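Local coordinates for AxyAgu115A (Amphibacillus xylanus NBRC 15112, PDB 6NPS), which is a family GH115 glycoside hydrolase, an alpha-glucuronidase that probably releases glucuronic acid side groups from arabinoglucuronoxylan, at residues D621-H624 with K630-G633; P180-W185 with A195-H200; Y839-D844 with N887-I892. The protein carries 3 engineered substitutions. All blocks are in the same frame, centred on the assembly; numbering follows the deposited sequence.

Contact 1 of 3, residues D621-H624 with K630-G633; sequences DEYH and KFYG
His624 and Tyr632 bring the backbones of 621-624 and 630-633 together, with their CA atoms 4.1 Å apart, as the chain leaves helix 601-629 and folds back alongside its last turns. A water joins the two backbones at the turn: it donates to Tyr623 O at 2.8 Å and accepts from Phe631 N at 2.9 Å. Tyr623 carries much of the side-chain packing. With CG anti to the backbone N (chi1 -178°), its ring reaches Phe631, whose CB sits over one face, 3.7 Å from Tyr623 CZ. The Phe631 ring lies almost parallel to the Tyr623 ring, the planes differing by 4°, but it is slid so far along that they scarcely overlap. Tyr623 also stacks on Tyr573 of helix 564-596, and Phe631 of the loop touches Ala569 of the same helix, so both segments pack against it. An alanine in place of Tyr623 is likely to leave the CB of Phe631 without the ring face it rests on and Tyr573 without its stacking partner. His624 meets the loop with a ring face. Gly633 N lies over that face toward its rim, 3.1 Å from His624 CD2, and Gly633 CA makes a CH-pi contact 3.9 Å from the ring centroid. The positive phi of Gly633 (87°) favours glycine here. Further on, Gly635 N donates to His624 NE2, which fixes the rotation of the imidazole. Tyr632 turns its ring edge to the carbonyl of His624, whose O lies near the ring plane.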
loop_
_atom_site.group_PDB
_atom_site.type_symbol
_atom_site.label_atom_id
_atom_site.label_comp_id
_atom_site.label_asym_id
_atom_site.label_seq_id
_atom_site.Cartn_x
_atom_site.Cartn_y
_atom_site.Cartn_z
ATOM N N ASP A 621 32.535 -2.858 -2.718
ATOM C CA ASP A 621 33.661 -3.774 -2.570
ATOM C C ASP A 621 34.837 -3.345 -3.426
ATOM O O ASP A 621 35.994 -3.396 -2.975
ATOM C CB ASP A 621 33.252 -5.198 -2.939
ATOM C CG ASP A 621 32.300 -5.801 -1.937
ATOM O OD1 ASP A 621 31.394 -6.559 -2.353
ATOM O OD2 ASP A 621 32.459 -5.504 -0.730
ATOM N N GLU A 622 34.569 -2.951 -4.682
ATOM C CA GLU A 622 35.639 -2.446 -5.535
ATOM C C GLU A 622 36.301 -1.222 -4.907
ATOM O O GLU A 622 37.532 -1.114 -4.882
ATOM C CB GLU A 622 35.101 -2.141 -6.945
ATOM C CG GLU A 622 36.187 -1.681 -7.934
ATOM C CD GLU A 622 35.736 -1.664 -9.434
ATOM O OE1 GLU A 622 34.514 -1.801 -9.718
ATOM O OE2 GLU A 622 36.626 -1.507 -10.322
ATOM N N TYR A 623 35.505 -0.319 -4.330
ATOM C CA TYR A 623 36.061 0.891 -3.733
ATOM C C TYR A 623 36.989 0.562 -2.563
ATOM O O TYR A 623 38.038 1.199 -2.380
ATOM C CB TYR A 623 34.905 1.751 -3.282
ATOM C CG TYR A 623 35.236 3.080 -2.663
ATOM C CD1 TYR A 623 35.993 4.038 -3.346
ATOM C CD2 TYR A 623 34.729 3.400 -1.423
ATOM C CE1 TYR A 623 36.268 5.294 -2.769
ATOM C CE2 TYR A 623 34.962 4.643 -0.845
ATOM C CZ TYR A 623 35.729 5.583 -1.522
ATOM O OH TYR A 623 35.931 6.799 -0.944
ATOM N N HIS A 624 36.629 -0.455 -1.781
ATOM C CA HIS A 624 37.381 -0.868 -0.612
ATOM C C HIS A 624 38.629 -1.666 -0.957
ATOM O O HIS A 624 39.460 -1.871 -0.073
ATOM C CB HIS A 624 36.475 -1.693 0.309
ATOM C CG HIS A 624 35.442 -0.866 1.002
ATOM N ND1 HIS A 624 34.325 -1.408 1.598
ATOM C CD2 HIS A 624 35.341 0.475 1.162
ATOM C CE1 HIS A 624 33.587 -0.434 2.105
ATOM N NE2 HIS A 624 34.178 0.717 1.852
ATOM N N LYS A 630 43.420 1.543 -0.095
ATOM C CA LYS A 630 43.578 2.966 0.197
ATOM C C LYS A 630 42.294 3.589 0.756
ATOM O O LYS A 630 42.359 4.464 1.635
ATOM C CB LYS A 630 44.012 3.690 -1.093
ATOM C CG LYS A 630 44.389 5.160 -0.929
ATOM C CD LYS A 630 44.579 5.845 -2.295
ATOM C CE LYS A 630 45.255 7.232 -2.188
ATOM N NZ LYS A 630 45.645 7.650 -0.802
ATOM N N PHE A 631 41.122 3.158 0.259
ATOM C CA PHE A 631 39.827 3.673 0.705
ATOM C C PHE A 631 39.034 2.653 1.525
ATOM O O PHE A 631 37.813 2.782 1.646
ATOM C CB PHE A 631 38.997 4.137 -0.497
ATOM C CG PHE A 631 39.765 5.047 -1.403
ATOM C CD1 PHE A 631 40.030 6.367 -1.011
ATOM C CD2 PHE A 631 40.294 4.583 -2.593
ATOM C CE1 PHE A 631 40.802 7.221 -1.827
ATOM C CE2 PHE A 631 41.062 5.439 -3.410
ATOM C CZ PHE A 631 41.313 6.752 -3.019
ATOM N N TYR A 632 39.700 1.661 2.095
ATOM C CA TYR A 632 38.979 0.614 2.809
ATOM C C TYR A 632 38.091 1.192 3.908
ATOM O O TYR A 632 38.533 1.984 4.742
ATOM C CB TYR A 632 39.962 -0.381 3.403
ATOM C CG TYR A 632 39.305 -1.440 4.259
ATOM C CD1 TYR A 632 39.206 -1.280 5.640
ATOM C CD2 TYR A 632 38.779 -2.602 3.689
ATOM C CE1 TYR A 632 38.610 -2.241 6.436
ATOM C CE2 TYR A 632 38.172 -3.575 4.481
ATOM C CZ TYR A 632 38.097 -3.387 5.856
ATOM O OH TYR A 632 37.508 -4.338 6.661
ATOM N N GLY A 633 36.826 0.777 3.911
ATOM C CA GLY A 633 35.883 1.195 4.921
ATOM C C GLY A 633 35.167 2.496 4.635
ATOM O O GLY A 633 34.128 2.760 5.260
HETATM O O HOH W 1 40.675 0.972 -1.520
#

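Contact 2 of 3, residues P180-W185 with A195-H200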
loop_
_atom_site.group_PDB
_atom_site.type_symbol
_atom_site.label_atom_id
_atom_site.label_comp_id
_atom_site.label_asym_id
_atom_site.label_seq_id
_atom_site.Cartn_x
_atom_site.Cartn_y
_atom_site.Cartn_z
ATOM N N PRO A 180 30.670 3.967 10.822
ATOM C CA PRO A 180 31.777 2.999 10.840
ATOM C C PRO A 180 32.920 3.285 9.840
ATOM O O PRO A 180 34.008 2.714 9.971
ATOM C CB PRO A 180 31.071 1.690 10.477
ATOM C CG PRO A 180 30.003 2.140 9.495
ATOM C CD PRO A 180 29.572 3.525 9.932
ATOM N N ALA A 181 32.676 4.152 8.860
ATOM C CA ALA A 181 33.622 4.357 7.767
ATOM C C ALA A 181 35.028 4.776 8.224
ATOM O O ALA A 181 35.965 3.969 8.166
ATOM C CB ALA A 181 33.064 5.393 6.788
ATOM N N PHE A 182 35.183 6.036 8.655
ATOM C CA PHE A 182 36.502 6.579 8.995
ATOM C C PHE A 182 37.204 5.728 10.046
ATOM O O PHE A 182 38.420 5.531 9.979
ATOM C CB PHE A 182 36.357 8.018 9.493
ATOM C CG PHE A 182 37.579 8.866 9.335
ATOM C CD1 PHE A 182 38.508 8.977 10.354
ATOM C CD2 PHE A 182 37.765 9.615 8.200
ATOM C CE1 PHE A 182 39.621 9.786 10.217
ATOM C CE2 PHE A 182 38.858 10.417 8.061
ATOM C CZ PHE A 182 39.794 10.507 9.079
ATOM N N GLY A 183 36.455 5.227 11.029
ATOM C CA GLY A 183 37.078 4.438 12.082
ATOM C C GLY A 183 37.788 3.216 11.532
ATOM O O GLY A 183 38.981 3.010 11.771
ATOM N N ASN A 184 37.072 2.415 10.738
ATOM C CA ASN A 184 37.676 1.249 10.093
ATOM C C ASN A 184 38.800 1.642 9.141
ATOM O O ASN A 184 39.791 0.916 9.006
ATOM C CB ASN A 184 36.610 0.481 9.326
ATOM C CG ASN A 184 35.750 -0.353 10.232
ATOM O OD1 ASN A 184 36.045 -1.519 10.462
ATOM N ND2 ASN A 184 34.677 0.236 10.751
ATOM N N TRP A 185 38.643 2.758 8.442
ATOM C CA TRP A 185 39.675 3.206 7.509
ATOM C C TRP A 185 40.954 3.560 8.258
ATOM O O TRP A 185 42.044 3.095 7.913
ATOM C CB TRP A 185 39.166 4.416 6.717
ATOM C CG TRP A 185 40.183 5.062 5.827
ATOM C CD1 TRP A 185 40.607 4.612 4.620
ATOM C CD2 TRP A 185 40.925 6.258 6.095
ATOM N NE1 TRP A 185 41.559 5.470 4.089
ATOM C CE2 TRP A 185 41.763 6.494 4.972
ATOM C CE3 TRP A 185 40.940 7.175 7.151
ATOM C CZ2 TRP A 185 42.620 7.608 4.884
ATOM C CZ3 TRP A 185 41.809 8.285 7.072
ATOM C CH2 TRP A 185 42.629 8.487 5.942
ATOM N N ALA A 195 48.956 10.387 14.954
ATOM C CA ALA A 195 49.661 11.422 14.201
ATOM C C ALA A 195 49.978 10.978 12.785
ATOM O O ALA A 195 50.097 11.816 11.886
ATOM C CB ALA A 195 50.960 11.781 14.924
ATOM N N GLU A 196 50.175 9.675 12.582
ATOM C CA GLU A 196 50.461 9.164 11.243
ATOM C C GLU A 196 49.281 9.406 10.318
ATOM O O GLU A 196 49.442 9.863 9.174
ATOM C CB GLU A 196 50.788 7.672 11.312
ATOM C CG GLU A 196 52.213 7.336 11.800
ATOM C CD GLU A 196 52.660 8.140 13.035
ATOM O OE1 GLU A 196 52.011 8.043 14.104
ATOM O OE2 GLU A 196 53.663 8.880 12.929
ATOM N N MET A 197 48.080 9.117 10.805
ATOM C CA MET A 197 46.887 9.407 10.034
ATOM C C MET A 197 46.689 10.914 9.870
ATOM O O MET A 197 46.461 11.395 8.752
ATOM C CB MET A 197 45.689 8.742 10.707
ATOM C CG MET A 197 44.393 8.870 9.915
ATOM S SD MET A 197 43.545 10.367 10.435
ATOM C CE MET A 197 42.601 9.733 11.824
ATOM N N TYR A 198 46.843 11.691 10.961
ATOM C CA TYR A 198 46.490 13.107 10.898
ATOM C C TYR A 198 47.436 13.898 10.018
ATOM O O TYR A 198 47.058 14.971 9.545
ATOM C CB TYR A 198 46.445 13.750 12.308
ATOM C CG TYR A 198 45.017 13.665 12.864
ATOM C CD1 TYR A 198 43.991 14.419 12.292
ATOM C CD2 TYR A 198 44.710 12.824 13.912
ATOM C CE1 TYR A 198 42.686 14.331 12.742
ATOM C CE2 TYR A 198 43.411 12.726 14.403
ATOM C CZ TYR A 198 42.396 13.483 13.800
ATOM O OH TYR A 198 41.108 13.413 14.257
ATOM N N ASP A 199 48.658 13.407 9.811
ATOM C CA ASP A 199 49.568 14.080 8.893
ATOM C C ASP A 199 48.939 14.207 7.500
ATOM O O ASP A 199 49.037 15.261 6.866
ATOM C CB ASP A 199 50.902 13.330 8.860
ATOM C CG ASP A 199 51.986 14.108 8.140
ATOM O OD1 ASP A 199 52.498 13.596 7.118
ATOM O OD2 ASP A 199 52.318 15.229 8.578
ATOM N N HIS A 200 48.224 13.178 7.039
ATOM C CA HIS A 200 47.531 13.271 5.740
ATOM C C HIS A 200 46.357 14.260 5.763
ATOM O O HIS A 200 46.078 14.949 4.761
ATOM C CB HIS A 200 47.029 11.894 5.330
ATOM C CG HIS A 200 48.117 10.872 5.208
ATOM N ND1 HIS A 200 48.854 10.702 4.052
ATOM C CD2 HIS A 200 48.591 9.963 6.095
ATOM C CE1 HIS A 200 49.736 9.735 4.234
ATOM N NE2 HIS A 200 49.599 9.273 5.467
#
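Trp185 and Met197 mark the nearest approach of the two backbones, yet their CA atoms are 9.8 Å apart, so the helical segments 181-185 and 195-200 meet through long side chains alone. Phe182 and Met197 reach out from opposite directions. The thioether starts anti to its backbone N and then bends at both chi2 (-90°) and chi3, and this folding carries its methyl to the rim of the phenyl ring. Met197 CE lies at the ring edge, near its plane, 3.4 Å from Phe182 CE1. The sulfur follows behind: Met197 SD is 5.0 Å from the Phe182 centroid, well off the ring normal, an oblique Met-aromatic contact. One methylene further back, Met197 CG touches the six-membered ring of Trp185, 3.9 Å from CZ3. The two aromatic residues support each other, since Trp185 CE3 stands over the centre of the Phe182 ring. On its own helix, the methyl of Met197 also lies over one face of Tyr198. The start of the first segment is tied down separately: Asn184 ND2 donates to Pro180 O at 2.7 Å, nearly straight at 171°, while Asn184 N approaches the same oxygen from the other face of its carbonyl plane. Helices 181-190 and 195-207 both belong to the connection between the neighbouring parallel strands 170-174 and 212-214, a beta-alpha-beta crossover in the TIM-barrel region of the enzyme. Trp185 NE1 is satisfied by Lys630 O, outside the pair. The joint between the helices is therefore apolar, made of one flexible thioether fitted against two aromatic rings, and it depends on shape and dispersion rather than on directed bonds.

Contact 3 of 3, residues Y839-D844 with N887-I892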
loop_
_atom_site.group_PDB
_atom_site.type_symbol
_atom_site.label_atom_id
_atom_site.label_comp_id
_atom_site.label_asym_id
_atom_site.label_seq_id
_atom_site.Cartn_x
_atom_site.Cartn_y
_atom_site.Cartn_z
ATOM N N TYR A 839 13.714 44.623 0.879
ATOM C CA TYR A 839 13.127 45.516 -0.104
ATOM C C TYR A 839 11.721 45.921 0.317
ATOM O O TYR A 839 11.038 45.188 1.031
ATOM C CB TYR A 839 13.085 44.807 -1.472
ATOM C CG TYR A 839 14.458 44.515 -2.023
ATOM C CD1 TYR A 839 14.992 43.229 -2.000
ATOM C CD2 TYR A 839 15.234 45.548 -2.569
ATOM C CE1 TYR A 839 16.264 42.969 -2.508
ATOM C CE2 TYR A 839 16.486 45.318 -3.062
ATOM C CZ TYR A 839 17.005 44.035 -3.042
ATOM O OH TYR A 839 18.280 43.833 -3.549
ATOM N N GLN A 840 11.273 47.081 -0.156
ATOM C CA GLN A 840 9.908 47.546 0.070
ATOM C C GLN A 840 9.230 47.800 -1.265
ATOM O O GLN A 840 9.771 48.522 -2.103
ATOM C CB GLN A 840 9.913 48.813 0.922
ATOM C CG GLN A 840 10.474 48.564 2.296
ATOM C CD GLN A 840 9.657 49.228 3.377
ATOM O OE1 GLN A 840 10.202 49.913 4.245
ATOM N NE2 GLN A 840 8.338 49.033 3.333
ATOM N N VAL A 841 8.045 47.212 -1.457
ATOM C CA VAL A 841 7.308 47.412 -2.698
ATOM C C VAL A 841 7.012 48.887 -2.889
ATOM O O VAL A 841 6.647 49.613 -1.952
ATOM C CB VAL A 841 6.022 46.568 -2.733
ATOM C CG1 VAL A 841 5.202 46.910 -3.972
ATOM C CG2 VAL A 841 6.335 45.036 -2.690
ATOM N N GLY A 842 7.305 49.369 -4.069
ATOM C CA GLY A 842 7.077 50.743 -4.419
ATOM C C GLY A 842 8.224 51.634 -4.080
ATOM O O GLY A 842 8.298 52.756 -4.467
ATOM N N LYS A 843 9.160 51.111 -3.366
ATOM C CA LYS A 843 10.338 51.883 -3.032
ATOM C C LYS A 843 11.595 51.483 -3.784
ATOM O O LYS A 843 12.041 52.185 -4.695
ATOM C CB LYS A 843 10.498 51.674 -1.513
ATOM C CG LYS A 843 11.604 52.481 -0.864
ATOM C CD LYS A 843 11.514 52.459 0.676
ATOM C CE LYS A 843 12.856 52.177 1.331
ATOM N NZ LYS A 843 12.697 51.260 2.512
ATOM N N ASP A 844 12.135 50.317 -3.445
ATOM C CA ASP A 844 13.340 49.799 -4.075
ATOM C C ASP A 844 13.214 48.347 -4.540
ATOM O O ASP A 844 14.190 47.798 -5.056
ATOM C CB ASP A 844 14.521 49.918 -3.098
ATOM C CG ASP A 844 14.265 49.177 -1.772
ATOM O OD1 ASP A 844 15.192 49.035 -0.952
ATOM O OD2 ASP A 844 13.124 48.704 -1.560
ATOM N N ASN A 887 -4.283 45.461 -9.990
ATOM C CA ASN A 887 -4.762 45.463 -8.619
ATOM C C ASN A 887 -3.635 45.869 -7.663
ATOM O O ASN A 887 -2.475 46.046 -8.052
ATOM C CB ASN A 887 -5.313 44.089 -8.252
ATOM C CG ASN A 887 -6.315 43.564 -9.274
ATOM O OD1 ASN A 887 -6.985 44.346 -9.954
ATOM N ND2 ASN A 887 -6.405 42.243 -9.405
ATOM N N ASP A 888 -3.984 46.033 -6.395
ATOM C CA ASP A 888 -2.976 46.394 -5.416
ATOM C C ASP A 888 -1.957 45.272 -5.259
ATOM O O ASP A 888 -2.264 44.088 -5.437
ATOM C CB ASP A 888 -3.618 46.703 -4.067
ATOM C CG ASP A 888 -4.485 47.935 -4.107
ATOM O OD1 ASP A 888 -5.323 48.093 -3.195
ATOM O OD2 ASP A 888 -4.328 48.743 -5.050
ATOM N N VAL A 889 -0.720 45.662 -4.943
ATOM C CA VAL A 889 0.290 44.682 -4.575
ATOM C C VAL A 889 -0.149 44.008 -3.287
ATOM O O VAL A 889 -0.691 44.651 -2.382
ATOM C CB VAL A 889 1.665 45.353 -4.418
ATOM C CG1 VAL A 889 2.735 44.317 -4.138
ATOM C CG2 VAL A 889 2.015 46.123 -5.666
ATOM N N ASP A 890 0.044 42.701 -3.211
ATOM C CA ASP A 890 -0.227 41.957 -1.992
ATOM C C ASP A 890 1.085 41.383 -1.492
ATOM O O ASP A 890 1.742 40.621 -2.204
ATOM C CB ASP A 890 -1.246 40.848 -2.230
ATOM C CG ASP A 890 -1.784 40.273 -0.937
ATOM O OD1 ASP A 890 -1.701 40.967 0.105
ATOM O OD2 ASP A 890 -2.287 39.128 -0.964
ATOM N N VAL A 891 1.475 41.752 -0.277
ATOM C CA VAL A 891 2.680 41.210 0.331
ATOM C C VAL A 891 2.291 39.965 1.125
ATOM O O VAL A 891 1.495 40.041 2.065
ATOM C CB VAL A 891 3.365 42.263 1.207
ATOM C CG1 VAL A 891 4.600 41.670 1.876
ATOM C CG2 VAL A 891 3.706 43.481 0.356
ATOM N N ILE A 892 2.808 38.809 0.714
ATOM C CA ILE A 892 2.340 37.517 1.201
ATOM C C ILE A 892 3.480 36.839 1.936
ATOM O O ILE A 892 4.645 36.964 1.547
ATOM C CB ILE A 892 1.812 36.592 0.071
ATOM C CG1 ILE A 892 2.896 36.306 -0.962
ATOM C CG2 ILE A 892 0.556 37.158 -0.617
ATOM C CD1 ILE A 892 2.725 34.970 -1.652
#
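Val841 meets Val889 and Val891 from the crest of a tight loop that begins at Tyr839, whose ring edge faces Asp844 OD2. Gln840 opens the turn, and its backbone N donates to Asp844 OD2 at 2.8 Å in a nearly straight bond (176°). Its carbonyl oxygen accepts from Lys843 N at 2.9 Å and, at longer range, from Asp844 N. Residues 840-843 thus form a type II beta turn with Val841 and Gly842 at its corners; the positive phi of Gly842 would crowd a side chain against the preceding carbonyl. The turn leaves Val841 directed at the other segment, where it meets Val889 tip to tip, the two CG1 methyls 3.6 Å apart. Val841 CG1 also touches the second branch of Val889, CG2, at 3.7 Å, and its own CG2 makes a looser contact with Val891 CG2 at 4.3 Å. Within the beta-rich C-terminal domain the loop links strands 828-833 and 847-854. Strand 890-893 pairs antiparallel with 879-884, which in turn pairs with 926-934, and Tyr933 of that last strand touches both Val841 and Val889.

How the contacts relate
Contacts 1 and 2 are buried neighbours, their centres 14 Å apart, and they touch directly: Trp185 and Ala181 of contact 2 pack on the loop 630-633, Trp185 through its CB on Tyr632 O and Ala181 on Gly633 O. The loop after helix 601-629 is thereby joined to the barrel helix 181-190. Contact 3 lies about 56 and 55 Å from contacts 1 and 2, between centres, on the other side of the chain's centre, at the surface of the C-terminal domain, and shares no element with them. Chemistry follows place: aromatic faces and a bridging water close contact 1, a thioether against two aromatic rings fills contact 2, and a few valine methyls join loop to strand in contact 3.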